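PDB 1GKR: L-hydantoinase from Arthrobacter aurescens, which hydrolyses 5-substituted hydantoins, preferring aryl over alkyl derivatives, with substrate-dependent stereoselectivity, as a zinc-dependent homotetrameric cyclic amidase. Local coordinates for residues V4-C9 / R43-G48; G55-H60 / I87-E92; A184-I189 / E217-Q222; A387-L392 / L425-G430. All coordinates share one frame; numbering follows the deposited sequence.

Contact 1 of 4, residues V4-C9 / R43-G48; sequences VIVKNC and RTIDAG
The carboxylate of D46 and the amide of N8 meet at the end of a two-strand parallel β pair in the small β domain beside the catalytic barrel, their planes turned 38° apart, so they do not lie flat on each other. N8 ND2 reaches D46 OD1 at 2.9 Å from above the carboxylate plane, while the bond stays close to the plane of the amide itself. The same oxygen also accepts the backbone N of G48 on its anti side, which makes D46 the head of an Asx turn and gives OD1 two donors. D46 OD2 faces K7 NZ across a salt bridge of 3.6 Å. The lysine chain leaves with CG between the backbone N and carbonyl carbon (chi1 49°), and on its way CE passes T44 CG2 at 3.8 Å.

Strands 4-7 and 44-46 run 12° from parallel with axes 4.7 Å apart. Their ladder alternates: I5 N to R43 O, I45 N to I5 O, K7 N to I45 O, A47 N to K7 O. The face bearing V4, V6 and I45 packs inward, V6 on L389 and I45 on I391; on the other face I5 meets the loop residues T36, V39 and A41. Where the first strand turns its corner, A47 CB rests 4.3 Å from C9 SG.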
loop_
_atom_site.group_PDB
_atom_site.type_symbol
_atom_site.label_atom_id
_atom_site.label_comp_id
_atom_site.label_asym_id
_atom_site.label_seq_id
_atom_site.Cartn_x
_atom_site.Cartn_y
_atom_site.Cartn_z
ATOM N N VAL A 4 -37.672 24.481 30.720
ATOM C CA VAL A 4 -36.890 25.577 30.161
ATOM C C VAL A 4 -36.881 25.541 28.645
ATOM O O VAL A 4 -36.978 24.476 28.035
ATOM C CB VAL A 4 -35.422 25.557 30.684
ATOM C CG1 VAL A 4 -34.841 24.190 30.524
ATOM C CG2 VAL A 4 -34.563 26.569 29.928
ATOM N N ILE A 5 -36.785 26.724 28.049
ATOM C CA ILE A 5 -36.733 26.873 26.609
ATOM C C ILE A 5 -35.546 27.751 26.266
ATOM O O ILE A 5 -35.399 28.855 26.797
ATOM C CB ILE A 5 -38.004 27.545 26.053
ATOM C CG1 ILE A 5 -39.151 26.543 26.030
ATOM C CG2 ILE A 5 -37.764 28.052 24.631
ATOM C CD1 ILE A 5 -40.444 27.137 25.519
ATOM N N VAL A 6 -34.680 27.245 25.396
ATOM C CA VAL A 6 -33.523 28.011 24.960
ATOM C C VAL A 6 -33.920 28.405 23.555
ATOM O O VAL A 6 -34.049 27.543 22.681
ATOM C CB VAL A 6 -32.249 27.148 24.895
ATOM C CG1 VAL A 6 -31.054 28.032 24.640
ATOM C CG2 VAL A 6 -32.078 26.357 26.184
ATOM N N LYS A 7 -34.147 29.691 23.324
ATOM C CA LYS A 7 -34.549 30.083 21.990
ATOM C C LYS A 7 -33.561 30.890 21.181
ATOM O O LYS A 7 -32.634 31.496 21.725
ATOM C CB LYS A 7 -35.913 30.774 22.024
ATOM C CG LYS A 7 -36.105 31.867 23.026
ATOM C CD LYS A 7 -37.611 32.111 23.152
ATOM C CE LYS A 7 -37.920 33.443 23.822
ATOM N NZ LYS A 7 -37.366 34.617 23.059
ATOM N N ASN A 8 -33.775 30.860 19.865
ATOM C CA ASN A 8 -32.935 31.544 18.898
ATOM C C ASN A 8 -31.560 30.931 18.928
ATOM O O ASN A 8 -30.552 31.622 19.071
ATOM C CB ASN A 8 -32.858 33.032 19.210
ATOM C CG ASN A 8 -34.224 33.656 19.298
ATOM O OD1 ASN A 8 -35.053 33.473 18.406
ATOM N ND2 ASN A 8 -34.478 34.389 20.379
ATOM N N CYS A 9 -31.533 29.613 18.804
ATOM C CA CYS A 9 -30.277 28.892 18.814
ATOM C C CYS A 9 -29.843 28.652 17.397
ATOM O O CYS A 9 -30.672 28.435 16.523
ATOM C CB CYS A 9 -30.433 27.514 19.453
ATOM S SG CYS A 9 -31.026 27.475 21.121
ATOM N N ARG A 43 -38.646 28.619 32.866
ATOM C CA ARG A 43 -37.491 29.471 32.653
ATOM C C ARG A 43 -37.250 29.613 31.151
ATOM O O ARG A 43 -37.497 28.689 30.389
ATOM C CB ARG A 43 -36.286 28.825 33.367
ATOM C CG ARG A 43 -34.892 29.393 33.048
ATOM C CD ARG A 43 -34.507 30.651 33.853
ATOM N NE ARG A 43 -33.111 31.060 33.627
ATOM C CZ ARG A 43 -32.038 30.462 34.156
ATOM N NH1 ARG A 43 -32.170 29.410 34.968
ATOM N NH2 ARG A 43 -30.823 30.918 33.863
ATOM N N THR A 44 -36.788 30.781 30.726
ATOM C CA THR A 44 -36.508 31.012 29.321
ATOM C C THR A 44 -35.121 31.604 29.108
ATOM O O THR A 44 -34.735 32.579 29.753
ATOM C CB THR A 44 -37.565 31.941 28.692
ATOM O OG1 THR A 44 -38.688 31.156 28.287
ATOM C CG2 THR A 44 -37.013 32.668 27.480
ATOM N N ILE A 45 -34.365 30.995 28.201
ATOM C CA ILE A 45 -33.033 31.471 27.893
ATOM C C ILE A 45 -33.028 31.915 26.439
ATOM O O ILE A 45 -33.450 31.171 25.553
ATOM C CB ILE A 45 -31.980 30.360 28.024
ATOM C CG1 ILE A 45 -32.115 29.625 29.359
ATOM C CG2 ILE A 45 -30.601 30.964 27.863
ATOM C CD1 ILE A 45 -31.543 30.365 30.507
ATOM N N ASP A 46 -32.549 33.121 26.183
ATOM C CA ASP A 46 -32.489 33.602 24.814
ATOM C C ASP A 46 -31.043 33.528 24.374
ATOM O O ASP A 46 -30.196 34.234 24.920
ATOM C CB ASP A 46 -32.956 35.049 24.725
ATOM C CG ASP A 46 -33.242 35.484 23.291
ATOM O OD1 ASP A 46 -32.504 35.072 22.364
ATOM O OD2 ASP A 46 -34.208 36.255 23.099
ATOM N N ALA A 47 -30.754 32.677 23.394
ATOM C CA ALA A 47 -29.387 32.538 22.902
ATOM C C ALA A 47 -29.043 33.719 21.992
ATOM O O ALA A 47 -27.876 33.956 21.669
ATOM C CB ALA A 47 -29.230 31.217 22.149
ATOM N N GLY A 48 -30.074 34.451 21.579
ATOM C CA GLY A 48 -29.876 35.608 20.728
ATOM C C GLY A 48 -29.175 35.301 19.426
ATOM O O GLY A 48 -28.487 36.156 18.866
#

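Contact 2 of 4, residues G55-H60 / I87-E92; sequences GVVDEH and ITTIIE. With ZN (zinc ion), chain F.
Residues 56-58, on the later part of the long strand 51-62, and strand 87-92 are parallel neighbours in the amidohydrolase TIM barrel, joined here by the backbones of V56, D58, T89 and I91; with helix 75-85 between them in sequence they form a β-α-β unit. The short axes lie 4.9 Å apart at 28°. D58 anchors the pair: its N donates to T89 O at 3.0 Å and its O accepts I91 N at 3.1 Å. Nearer the start, the bonds to V56 O from T88 N and T89 N are weak.

Side chains meet on both faces. V56 CG1 lies 3.8 Å from I87 CG1, and I87 CG2 comes equally near D58 CB, so the isoleucine straddles both neighbours. On the other face V57 CG1 is 3.9 Å from T89 OG1.

D58 probably helps position the metal ligand H60. With its CG anti to the backbone N (chi1 -164°), OD1 takes H60 N at 2.8 Å in an Asx turn, while OD2 bonds S311 OG. H60 points away from strand 87-92, and its NE2 binds zinc at 2.1 Å; its other nitrogen, ND1, is held by E262, a second-shell contact that probably fixes the ring's rotation. H62, the carboxylated K147 and D312 complete the protein ligands of this zinc, one of two per subunit.

Helix 357-372 closes over one side, where P368 and F372 touch V57, E59 and I91, and strand 120-123 continues the barrel beyond I90 and I91.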
loop_
_atom_site.group_PDB
_atom_site.type_symbol
_atom_site.label_atom_id
_atom_site.label_comp_id
_atom_site.label_asym_id
_atom_site.label_seq_id
_atom_site.Cartn_x
_atom_site.Cartn_y
_atom_site.Cartn_z
ATOM N N GLY A 55 -22.915 19.574 25.034
ATOM C CA GLY A 55 -21.847 19.669 26.000
ATOM C C GLY A 55 -20.685 18.824 25.513
ATOM O O GLY A 55 -20.882 17.776 24.894
ATOM N N VAL A 56 -19.466 19.279 25.766
ATOM C CA VAL A 56 -18.294 18.524 25.350
ATOM C C VAL A 56 -18.151 17.266 26.200
ATOM O O VAL A 56 -18.364 17.307 27.411
ATOM C CB VAL A 56 -17.025 19.353 25.508
ATOM C CG1 VAL A 56 -15.801 18.458 25.373
ATOM C CG2 VAL A 56 -17.017 20.461 24.459
ATOM N N VAL A 57 -17.813 16.152 25.560
ATOM C CA VAL A 57 -17.619 14.888 26.253
ATOM C C VAL A 57 -16.130 14.581 26.187
ATOM O O VAL A 57 -15.616 14.233 25.128
ATOM C CB VAL A 57 -18.410 13.735 25.576
ATOM C CG1 VAL A 57 -18.017 12.399 26.182
ATOM C CG2 VAL A 57 -19.907 13.962 25.754
ATOM N N ASP A 58 -15.437 14.726 27.313
ATOM C CA ASP A 58 -14.004 14.467 27.352
ATOM C C ASP A 58 -13.720 13.068 27.905
ATOM O O ASP A 58 -13.952 12.788 29.080
ATOM C CB ASP A 58 -13.301 15.523 28.194
ATOM C CG ASP A 58 -11.820 15.540 27.955
ATOM O OD1 ASP A 58 -11.259 14.455 27.728
ATOM O OD2 ASP A 58 -11.209 16.624 27.995
ATOM N N GLU A 59 -13.221 12.199 27.032
ATOM C CA GLU A 59 -12.916 10.802 27.347
ATOM C C GLU A 59 -11.562 10.604 28.007
ATOM O O GLU A 59 -11.203 9.478 28.358
ATOM C CB GLU A 59 -12.911 9.975 26.058
ATOM C CG GLU A 59 -11.803 10.420 25.106
ATOM C CD GLU A 59 -11.817 9.710 23.763
ATOM O OE1 GLU A 59 -12.879 9.174 23.380
ATOM O OE2 GLU A 59 -10.764 9.706 23.081
ATOM N N HIS A 60 -10.797 11.676 28.159
ATOM C CA HIS A 60 -9.472 11.529 28.731
ATOM C C HIS A 60 -9.170 12.494 29.875
ATOM O O HIS A 60 -8.473 13.495 29.697
ATOM C CB HIS A 60 -8.445 11.675 27.620
ATOM C CG HIS A 60 -7.097 11.149 27.983
ATOM N ND1 HIS A 60 -6.185 10.719 27.041
ATOM C CD2 HIS A 60 -6.503 10.983 29.189
ATOM C CE1 HIS A 60 -5.090 10.308 27.655
ATOM N NE2 HIS A 60 -5.258 10.458 28.958
ATOM N N ILE A 87 -17.216 21.433 29.399
ATOM C CA ILE A 87 -17.151 19.977 29.382
ATOM C C ILE A 87 -18.190 19.451 30.362
ATOM O O ILE A 87 -17.997 19.483 31.571
ATOM C CB ILE A 87 -15.730 19.495 29.762
ATOM C CG1 ILE A 87 -14.747 19.994 28.702
ATOM C CG2 ILE A 87 -15.674 17.972 29.892
ATOM C CD1 ILE A 87 -13.322 19.594 28.970
ATOM N N THR A 88 -19.297 18.961 29.823
ATOM C CA THR A 88 -20.397 18.472 30.640
ATOM C C THR A 88 -20.310 17.025 31.120
ATOM O O THR A 88 -20.987 16.650 32.072
ATOM C CB THR A 88 -21.705 18.703 29.911
ATOM O OG1 THR A 88 -21.616 18.134 28.599
ATOM C CG2 THR A 88 -21.966 20.208 29.796
ATOM N N THR A 89 -19.536 16.185 30.448
ATOM C CA THR A 89 -19.360 14.839 30.975
ATOM C C THR A 89 -17.917 14.391 30.737
ATOM O O THR A 89 -17.332 14.625 29.669
ATOM C CB THR A 89 -20.394 13.776 30.445
ATOM O OG1 THR A 89 -19.726 12.821 29.626
ATOM C CG2 THR A 89 -21.515 14.407 29.700
ATOM N N ILE A 90 -17.337 13.797 31.777
ATOM C CA ILE A 90 -15.963 13.336 31.742
ATOM C C ILE A 90 -15.914 11.838 31.994
ATOM O O ILE A 90 -16.846 11.250 32.552
ATOM C CB ILE A 90 -15.115 14.021 32.856
ATOM C CG1 ILE A 90 -15.621 13.589 34.235
ATOM C CG2 ILE A 90 -15.214 15.529 32.755
ATOM C CD1 ILE A 90 -14.797 14.097 35.375
ATOM N N ILE A 91 -14.822 11.218 31.571
ATOM C CA ILE A 91 -14.634 9.811 31.822
ATOM C C ILE A 91 -13.281 9.764 32.533
ATOM O O ILE A 91 -12.258 10.001 31.905
ATOM C CB ILE A 91 -14.620 9.020 30.508
ATOM C CG1 ILE A 91 -15.775 9.490 29.617
ATOM C CG2 ILE A 91 -14.832 7.544 30.791
ATOM C CD1 ILE A 91 -15.999 8.633 28.375
ATOM N N GLU A 92 -13.290 9.506 33.847
ATOM C CA GLU A 92 -12.066 9.454 34.665
ATOM C C GLU A 92 -11.235 8.233 34.383
ATOM O O GLU A 92 -11.761 7.120 34.418
ATOM C CB GLU A 92 -12.396 9.407 36.153
ATOM C CG GLU A 92 -12.036 10.643 36.934
ATOM C CD GLU A 92 -10.552 10.911 37.027
ATOM O OE1 GLU A 92 -9.800 10.109 37.638
ATOM O OE2 GLU A 92 -10.151 11.954 36.484
HETATM ZN ZN ZN F . -3.473 10.327 30.095
HETATM O O HOH W 1 -1.030 10.843 29.904
#

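Contact 3 of 4, residues A184-I189 / E217-Q222; sequences AENETI and ENEAIQ
E219 OE1 is gripped by two groups, N186 ND2 at 2.9 Å and R223 NH2 of the same chain, which forms a salt bridge with it. The amide and carboxylate planes stand 63° apart: the N-H of N186 approaches from above the carboxylate, yet the bond lies almost in the amide's own plane and is nearly straight, 165° at the hydrogen. N186 ND2 has a further acceptor in D163 of a second subunit, so this buried amide links helix 214-231 to the tetramer interface. Its other end serves as an N-cap, OD1 accepting I189 N at 3.1 Å from above the carbonyl plane.

Beside this polar group small side chains meet. A184 CB sits 3.7 Å from A220 CB and 4.1 Å from I221 CG1, and the methyl of A220 also lies against the backbone N of E185. A water donates to both A184 O (3.2 Å) and E217 OE2 (2.7 Å). The CB of E185 points away from helix 214-231, and its OE1 hydrogen-bonds NE2 of the zinc ligand H183, while E217 OE1 is held by S241. These features fit the loop following barrel strand 179-182, where a metal-site segment passes into a capped helix.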
loop_
_atom_site.group_PDB
_atom_site.type_symbol
_atom_site.label_atom_id
_atom_site.label_comp_id
_atom_site.label_asym_id
_atom_site.label_seq_id
_atom_site.Cartn_x
_atom_site.Cartn_y
_atom_site.Cartn_z
ATOM N N ALA A 184 0.195 4.252 23.788
ATOM C CA ALA A 184 1.146 3.511 22.978
ATOM C C ALA A 184 2.531 4.085 22.785
ATOM O O ALA A 184 2.732 4.994 21.985
ATOM C CB ALA A 184 0.535 3.201 21.617
ATOM N N GLU A 185 3.487 3.537 23.528
ATOM C CA GLU A 185 4.892 3.911 23.396
ATOM C C GLU A 185 5.690 2.663 23.696
ATOM O O GLU A 185 5.156 1.705 24.240
ATOM C CB GLU A 185 5.281 5.031 24.354
ATOM C CG GLU A 185 4.721 6.376 23.944
ATOM C CD GLU A 185 5.399 7.519 24.648
ATOM O OE1 GLU A 185 4.988 7.861 25.782
ATOM O OE2 GLU A 185 6.357 8.059 24.059
ATOM N N ASN A 186 6.959 2.647 23.320
ATOM C CA ASN A 186 7.771 1.474 23.593
ATOM C C ASN A 186 8.614 1.740 24.841
ATOM O O ASN A 186 9.609 2.465 24.802
ATOM C CB ASN A 186 8.667 1.150 22.405
ATOM C CG ASN A 186 9.308 -0.200 22.542
ATOM O OD1 ASN A 186 9.981 -0.474 23.533
ATOM N ND2 ASN A 186 9.092 -1.064 21.561
ATOM N N GLU A 187 8.189 1.148 25.951
ATOM C CA GLU A 187 8.856 1.323 27.236
ATOM C C GLU A 187 10.357 1.094 27.212
ATOM O O GLU A 187 11.145 1.929 27.642
ATOM C CB GLU A 187 8.227 0.384 28.258
ATOM C CG GLU A 187 8.946 0.354 29.571
ATOM C CD GLU A 187 7.989 0.286 30.739
ATOM O OE1 GLU A 187 7.343 1.320 31.044
ATOM O OE2 GLU A 187 7.875 -0.807 31.345
ATOM N N THR A 188 10.729 -0.059 26.694
ATOM C CA THR A 188 12.105 -0.489 26.615
ATOM C C THR A 188 13.044 0.356 25.773
ATOM O O THR A 188 14.217 0.496 26.109
ATOM C CB THR A 188 12.113 -1.931 26.145
ATOM O OG1 THR A 188 12.252 -2.779 27.279
ATOM C CG2 THR A 188 13.196 -2.187 25.195
ATOM N N ILE A 189 12.537 0.904 24.675
ATOM C CA ILE A 189 13.351 1.741 23.801
ATOM C C ILE A 189 13.530 3.095 24.456
ATOM O O ILE A 189 14.605 3.687 24.395
ATOM C CB ILE A 189 12.690 1.908 22.422
ATOM C CG1 ILE A 189 12.867 0.610 21.626
ATOM C CG2 ILE A 189 13.290 3.107 21.681
ATOM C CD1 ILE A 189 12.019 0.534 20.385
ATOM N N GLU A 217 6.989 5.742 19.147
ATOM C CA GLU A 217 5.566 5.923 19.407
ATOM C C GLU A 217 4.816 5.189 18.308
ATOM O O GLU A 217 3.843 4.472 18.551
ATOM C CB GLU A 217 5.171 7.400 19.361
ATOM C CG GLU A 217 3.665 7.623 19.445
ATOM C CD GLU A 217 3.283 9.089 19.400
ATOM O OE1 GLU A 217 4.046 9.899 18.851
ATOM O OE2 GLU A 217 2.203 9.449 19.896
ATOM N N ASN A 218 5.285 5.367 17.084
ATOM C CA ASN A 218 4.636 4.737 15.956
ATOM C C ASN A 218 4.791 3.226 15.925
ATOM O O ASN A 218 3.928 2.524 15.415
ATOM C CB ASN A 218 5.134 5.387 14.672
ATOM C CG ASN A 218 4.615 6.813 14.515
ATOM O OD1 ASN A 218 5.105 7.573 13.680
ATOM N ND2 ASN A 218 3.614 7.173 15.315
ATOM N N GLU A 219 5.878 2.714 16.484
ATOM C CA GLU A 219 6.059 1.272 16.518
ATOM C C GLU A 219 4.989 0.691 17.445
ATOM O O GLU A 219 4.360 -0.325 17.137
ATOM C CB GLU A 219 7.456 0.931 17.035
ATOM C CG GLU A 219 7.765 -0.558 17.129
ATOM C CD GLU A 219 7.116 -1.234 18.338
ATOM O OE1 GLU A 219 7.169 -0.638 19.436
ATOM O OE2 GLU A 219 6.569 -2.361 18.200
ATOM N N ALA A 220 4.773 1.346 18.581
ATOM C CA ALA A 220 3.784 0.875 19.537
ATOM C C ALA A 220 2.390 0.919 18.916
ATOM O O ALA A 220 1.564 0.021 19.133
ATOM C CB ALA A 220 3.829 1.722 20.795
ATOM N N ILE A 221 2.120 1.963 18.141
ATOM C CA ILE A 221 0.818 2.065 17.514
ATOM C C ILE A 221 0.655 0.877 16.561
ATOM O O ILE A 221 -0.377 0.193 16.554
ATOM C CB ILE A 221 0.687 3.402 16.763
ATOM C CG1 ILE A 221 0.577 4.544 17.774
ATOM C CG2 ILE A 221 -0.523 3.382 15.866
ATOM C CD1 ILE A 221 0.627 5.949 17.150
ATOM N N GLN A 222 1.699 0.622 15.779
ATOM C CA GLN A 222 1.709 -0.474 14.814
ATOM C C GLN A 222 1.449 -1.811 15.507
ATOM O O GLN A 222 0.694 -2.644 15.013
ATOM C CB GLN A 222 3.061 -0.513 14.130
ATOM C CG GLN A 222 3.141 -1.383 12.898
ATOM C CD GLN A 222 3.624 -0.574 11.690
ATOM O OE1 GLN A 222 3.977 -1.135 10.648
ATOM N NE2 GLN A 222 3.637 0.757 11.831
HETATM O O HOH W 2 0.875 7.269 20.720
#

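Contact 4 of 4, residues A387-L392 / L425-G430; sequences ADLLIL and LTMVRG
L389 and M427 lie side by side and point the same way. The thioether chain passes along one leucine methyl, with M427 CG at 3.6 Å and SD at 3.7 Å from L389 CD2; M427 starts with CG between the backbone N and carbonyl carbon (chi1 72°) and bends at chi3 (72°). On the opposite face L390 and T426, a non-hydrogen-bonded pair, are also aligned, and L390 CD2 lies beside T426 CB. I391 and L425 instead cross at a slant, and I391 CD1 meets L425 CG at 3.9 Å.

Strands 389-392 and 425-428 are 171° apart in direction. M427 N donates to L389 O at 3.0 Å and I391 N to L425 O at 3.1 Å, whereas the return bond from L389 N to M427 O is weak. Beyond the ladder, D388 OD1 accepts R429 N nearly along its own C-O axis, and G430 N reaches A387 O at 3.1 Å. These two bonds tie the start of the turn into strand 431-435 to residues 387-388.

D388 and L390 also pair by backbone with G55 and M53, at the beginning of strand 51-62, which leads on into the barrel. Chemically the contact splits in two. Its strands make a buried, mostly apolar seam, while the charged side chains lie at the turn end, one on each segment; K378 NZ at D388 OD2 and D120 OD2 at R429 NE probably offset their charges.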
loop_
_atom_site.group_PDB
_atom_site.type_symbol
_atom_site.label_atom_id
_atom_site.label_comp_id
_atom_site.label_asym_id
_atom_site.label_seq_id
_atom_site.Cartn_x
_atom_site.Cartn_y
_atom_site.Cartn_z
ATOM N N ALA A 387 -30.361 17.279 28.225
ATOM C CA ALA A 387 -30.213 18.644 27.746
ATOM C C ALA A 387 -28.861 19.203 28.193
ATOM O O ALA A 387 -28.781 19.924 29.189
ATOM C CB ALA A 387 -31.358 19.520 28.280
ATOM N N ASP A 388 -27.797 18.853 27.475
ATOM C CA ASP A 388 -26.469 19.360 27.810
ATOM C C ASP A 388 -26.006 20.317 26.707
ATOM O O ASP A 388 -25.579 19.872 25.651
ATOM C CB ASP A 388 -25.471 18.204 27.957
ATOM C CG ASP A 388 -25.780 17.300 29.154
ATOM O OD1 ASP A 388 -26.768 17.560 29.867
ATOM O OD2 ASP A 388 -25.035 16.317 29.388
ATOM N N LEU A 389 -26.108 21.624 26.938
ATOM C CA LEU A 389 -25.688 22.574 25.920
ATOM C C LEU A 389 -24.678 23.559 26.413
ATOM O O LEU A 389 -24.414 23.694 27.603
ATOM C CB LEU A 389 -26.817 23.456 25.380
ATOM C CG LEU A 389 -28.332 23.379 25.475
ATOM C CD1 LEU A 389 -28.801 22.080 26.052
ATOM C CD2 LEU A 389 -28.784 24.532 26.300
ATOM N N LEU A 390 -24.176 24.299 25.443
ATOM C CA LEU A 390 -23.225 25.360 25.659
ATOM C C LEU A 390 -23.687 26.475 24.725
ATOM O O LEU A 390 -23.980 26.230 23.550
ATOM C CB LEU A 390 -21.805 24.935 25.253
ATOM C CG LEU A 390 -21.148 23.679 25.842
ATOM C CD1 LEU A 390 -19.676 23.624 25.433
ATOM C CD2 LEU A 390 -21.258 23.714 27.346
ATOM N N ILE A 391 -23.819 27.687 25.247
ATOM C CA ILE A 391 -24.146 28.806 24.387
ATOM C C ILE A 391 -22.742 29.369 24.173
ATOM O O ILE A 391 -22.028 29.648 25.131
ATOM C CB ILE A 391 -25.043 29.836 25.084
ATOM C CG1 ILE A 391 -26.427 29.230 25.325
ATOM C CG2 ILE A 391 -25.165 31.081 24.216
ATOM C CD1 ILE A 391 -27.420 30.165 25.982
ATOM N N LEU A 392 -22.327 29.490 22.921
ATOM C CA LEU A 392 -20.994 29.984 22.618
ATOM C C LEU A 392 -20.937 31.464 22.304
ATOM O O LEU A 392 -21.942 32.090 22.028
ATOM C CB LEU A 392 -20.418 29.215 21.430
ATOM C CG LEU A 392 -19.596 27.953 21.690
ATOM C CD1 LEU A 392 -20.255 27.057 22.708
ATOM C CD2 LEU A 392 -19.423 27.236 20.370
ATOM N N LEU A 425 -22.182 29.857 28.791
ATOM C CA LEU A 425 -23.287 29.293 29.557
ATOM C C LEU A 425 -23.140 27.806 29.313
ATOM O O LEU A 425 -22.926 27.370 28.183
ATOM C CB LEU A 425 -24.634 29.773 28.997
ATOM C CG LEU A 425 -26.033 29.377 29.520
ATOM C CD1 LEU A 425 -26.208 27.877 29.604
ATOM C CD2 LEU A 425 -26.254 29.992 30.862
ATOM N N THR A 426 -23.209 27.020 30.369
ATOM C CA THR A 426 -23.112 25.599 30.175
ATOM C C THR A 426 -24.125 24.953 31.088
ATOM O O THR A 426 -24.209 25.293 32.271
ATOM C CB THR A 426 -21.666 25.066 30.434
ATOM O OG1 THR A 426 -21.709 23.984 31.366
ATOM C CG2 THR A 426 -20.756 26.157 30.926
ATOM N N MET A 427 -24.946 24.073 30.522
ATOM C CA MET A 427 -25.939 23.393 31.325
ATOM C C MET A 427 -25.912 21.902 31.102
ATOM O O MET A 427 -25.611 21.427 29.996
ATOM C CB MET A 427 -27.355 23.918 31.042
ATOM C CG MET A 427 -27.981 23.530 29.709
ATOM S SD MET A 427 -29.828 23.587 29.742
ATOM C CE MET A 427 -30.154 25.320 29.777
ATOM N N VAL A 428 -26.183 21.158 32.170
ATOM C CA VAL A 428 -26.246 19.716 32.044
ATOM C C VAL A 428 -27.598 19.287 32.593
ATOM O O VAL A 428 -28.043 19.780 33.637
ATOM C CB VAL A 428 -25.056 18.982 32.752
ATOM C CG1 VAL A 428 -24.086 19.982 33.282
ATOM C CG2 VAL A 428 -25.562 18.027 33.819
ATOM N N ARG A 429 -28.255 18.397 31.849
ATOM C CA ARG A 429 -29.569 17.887 32.197
ATOM C C ARG A 429 -30.568 18.996 32.542
ATOM O O ARG A 429 -31.297 18.936 33.540
ATOM C CB ARG A 429 -29.450 16.865 33.325
ATOM C CG ARG A 429 -28.934 15.535 32.830
ATOM C CD ARG A 429 -28.682 14.547 33.957
ATOM N NE ARG A 429 -27.558 14.954 34.793
ATOM C CZ ARG A 429 -27.679 15.560 35.968
ATOM N NH1 ARG A 429 -28.880 15.828 36.453
ATOM N NH2 ARG A 429 -26.597 15.909 36.652
ATOM N N GLY A 430 -30.587 20.018 31.698
ATOM C CA GLY A 430 -31.519 21.105 31.893
ATOM C C GLY A 430 -31.220 22.144 32.958
ATOM O O GLY A 430 -32.034 23.048 33.151
#

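The four contacts follow one another along the chain, each closing its loop before the next opens, so none nest or cross. Contact 1 closes a loop of strands in the N-terminal β region. Contact 2 then closes the helix-containing unit that carries the first zinc ligands, and contact 3 a largely helical excursion on the far side of the chain's centre, about 49 Å from contact 1 between centres. Contact 4 closes a helix-free loop of 32 residues with a little strand. It packs against contact 1 through V6 CG2 and M427 CE, 4.2 Å apart, and against contact 2 through T88 CG2 and M427 O, 3.8 Å apart, tying β domain to barrel.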